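Local coordinates for protein Rio2 kinase (PDB 4GYG) that probably phosphorylates serine and threonine residues of proteins with ATP and magnesium, as an atypical protein kinase of the RIO family, at residues A[212-217]-A[252-257]. Residues are numbered along the deposited sequence; the frame is centred on the assembly and turned at random.
Sequences ADLIAL and LTPIII
Pro254 presses its ring against the helix face formed by Asp213, Leu214 and Leu217, joining helix 207-223 of the kinase C-lobe to the edge strand 250-256 of a small antiparallel sheet. The axes of segments 212-217 and 252-256 approach to 8.7 Å and run in roughly the same direction, 32° apart.

The tight part lies toward Ile256. Leu217 and Ile256 meet tip to tip: CD1 of Leu217 comes 3.6 Å from CG1 of Ile256 and also touches its CD1. With chi1 at -61°, CG1 of Ile256 stands anti to the carbonyl carbon, which directs the longer branch of this beta-branched residue at the helix. Leu214 lies alongside Pro254, the two side chains pointing opposite ways, with its CD2 3.8 Å from the proline CB; it also touches Ile236 of the middle strand. CD1 of Leu217 reaches CG of the same ring at 4.1 Å. Leucine suits both helix positions because its long, forked end carries a methyl from the backbone across to the ring. A ring suits this place on an edge strand: it is apolar and compact, and its nitrogen has no hydrogen to offer.

Contact slackens toward Asp213, which is partly exposed. Its CB lies 4.2 Å from CG of Pro254, while the carboxylate turns toward the start of the strand segment and makes no bond across the contact: OD2 is 4.1 Å from the carbonyl O of Leu252, another acceptor. An acid is compatible with this margin, its methylene facing the ring.

Ile256 also packs on His228 and Phe231 and brings the apolar layer close to the magnesium ligands Asn235 and Asp258. Between the two segments the attraction is apolar, so it depends on shape fit rather than on polar bonds.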
loop_
_atom_site.group_PDB
_atom_site.type_symbol
_atom_site.label_atom_id
_atom_site.label_comp_id
_atom_site.label_asym_id
_atom_site.label_seq_id
_atom_site.Cartn_x
_atom_site.Cartn_y
_atom_site.Cartn_z
ATOM N N ALA A 212 -17.339 -16.739 10.531
ATOM C CA ALA A 212 -17.463 -17.708 9.449
ATOM C C ALA A 212 -17.157 -17.090 8.088
ATOM O O ALA A 212 -16.655 -17.764 7.190
ATOM C CB ALA A 212 -18.846 -18.303 9.449
ATOM N N ASP A 213 -17.466 -15.805 7.943
ATOM C CA ASP A 213 -17.179 -15.080 6.710
ATOM C C ASP A 213 -15.679 -14.816 6.582
ATOM O O ASP A 213 -15.097 -14.995 5.517
ATOM C CB ASP A 213 -17.950 -13.756 6.656
ATOM C CG ASP A 213 -19.450 -13.950 6.453
ATOM O OD1 ASP A 213 -19.895 -15.087 6.162
ATOM O OD2 ASP A 213 -20.184 -12.944 6.578
ATOM N N LEU A 214 -15.054 -14.396 7.674
ATOM C CA LEU A 214 -13.625 -14.104 7.653
ATOM C C LEU A 214 -12.771 -15.323 7.370
ATOM O O LEU A 214 -11.819 -15.235 6.612
ATOM C CB LEU A 214 -13.181 -13.456 8.961
ATOM C CG LEU A 214 -13.637 -12.010 9.061
ATOM C CD1 LEU A 214 -13.463 -11.508 10.485
ATOM C CD2 LEU A 214 -12.857 -11.162 8.059
ATOM N N ILE A 215 -13.108 -16.456 7.981
ATOM C CA ILE A 215 -12.350 -17.679 7.780
ATOM C C ILE A 215 -12.522 -18.153 6.341
ATOM O O ILE A 215 -11.573 -18.617 5.702
ATOM C CB ILE A 215 -12.793 -18.777 8.743
ATOM C CG1 ILE A 215 -12.432 -18.401 10.187
ATOM C CG2 ILE A 215 -12.208 -20.134 8.311
ATOM C CD1 ILE A 215 -10.947 -18.410 10.488
ATOM N N ALA A 216 -13.737 -18.004 5.834
ATOM C CA ALA A 216 -14.029 -18.329 4.446
ATOM C C ALA A 216 -13.132 -17.552 3.469
ATOM O O ALA A 216 -12.622 -18.110 2.488
ATOM C CB ALA A 216 -15.514 -18.070 4.150
ATOM N N LEU A 217 -12.947 -16.266 3.744
ATOM C CA LEU A 217 -12.041 -15.439 2.957
ATOM C C LEU A 217 -10.621 -15.999 2.949
ATOM O O LEU A 217 -9.993 -16.093 1.888
ATOM C CB LEU A 217 -12.006 -14.004 3.493
ATOM C CG LEU A 217 -13.028 -13.067 2.891
ATOM C CD1 LEU A 217 -12.864 -11.675 3.479
ATOM C CD2 LEU A 217 -12.824 -13.072 1.376
ATOM N N LEU A 252 -23.547 -7.553 7.993
ATOM C CA LEU A 252 -22.210 -7.017 7.925
ATOM C C LEU A 252 -21.452 -7.914 6.988
ATOM O O LEU A 252 -21.645 -9.126 6.988
ATOM C CB LEU A 252 -21.568 -7.020 9.308
ATOM C CG LEU A 252 -22.478 -6.398 10.362
ATOM C CD1 LEU A 252 -22.065 -6.875 11.730
ATOM C CD2 LEU A 252 -22.466 -4.870 10.270
ATOM N N THR A 253 -20.616 -7.307 6.161
ATOM C CA THR A 253 -19.754 -8.047 5.265
ATOM C C THR A 253 -18.342 -7.460 5.344
ATOM O O THR A 253 -18.167 -6.242 5.474
ATOM C CB THR A 253 -20.287 -7.983 3.832
ATOM O OG1 THR A 253 -20.562 -6.618 3.493
ATOM C CG2 THR A 253 -21.573 -8.795 3.714
ATOM N N PRO A 254 -17.327 -8.328 5.293
ATOM C CA PRO A 254 -15.957 -7.837 5.458
ATOM C C PRO A 254 -15.304 -7.397 4.152
ATOM O O PRO A 254 -15.619 -7.913 3.089
ATOM C CB PRO A 254 -15.224 -9.029 6.075
ATOM C CG PRO A 254 -15.990 -10.219 5.619
ATOM C CD PRO A 254 -17.420 -9.793 5.389
ATOM N N ILE A 255 -14.417 -6.415 4.251
ATOM C CA ILE A 255 -13.636 -5.959 3.122
ATOM C C ILE A 255 -12.161 -5.948 3.532
ATOM O O ILE A 255 -11.804 -5.465 4.597
ATOM C CB ILE A 255 -14.140 -4.589 2.613
ATOM C CG1 ILE A 255 -15.526 -4.762 1.986
ATOM C CG2 ILE A 255 -13.190 -3.986 1.584
ATOM C CD1 ILE A 255 -16.293 -3.486 1.853
ATOM N N ILE A 256 -11.316 -6.521 2.692
ATOM C CA ILE A 256 -9.913 -6.708 3.009
ATOM C C ILE A 256 -9.111 -5.601 2.350
ATOM O O ILE A 256 -9.400 -5.224 1.203
ATOM C CB ILE A 256 -9.414 -8.094 2.485
ATOM C CG1 ILE A 256 -10.195 -9.216 3.147
ATOM C CG2 ILE A 256 -7.952 -8.311 2.791
ATOM C CD1 ILE A 256 -10.114 -9.180 4.669
ATOM N N ILE A 257 -8.124 -5.064 3.068
ATOM C CA ILE A 257 -7.144 -4.171 2.431
ATOM C C ILE A 257 -5.726 -4.554 2.823
ATOM O O ILE A 257 -5.525 -5.413 3.703
ATOM C CB ILE A 257 -7.369 -2.681 2.772
ATOM C CG1 ILE A 257 -7.102 -2.404 4.261
ATOM C CG2 ILE A 257 -8.763 -2.243 2.373
ATOM C CD1 ILE A 257 -7.410 -0.982 4.707
#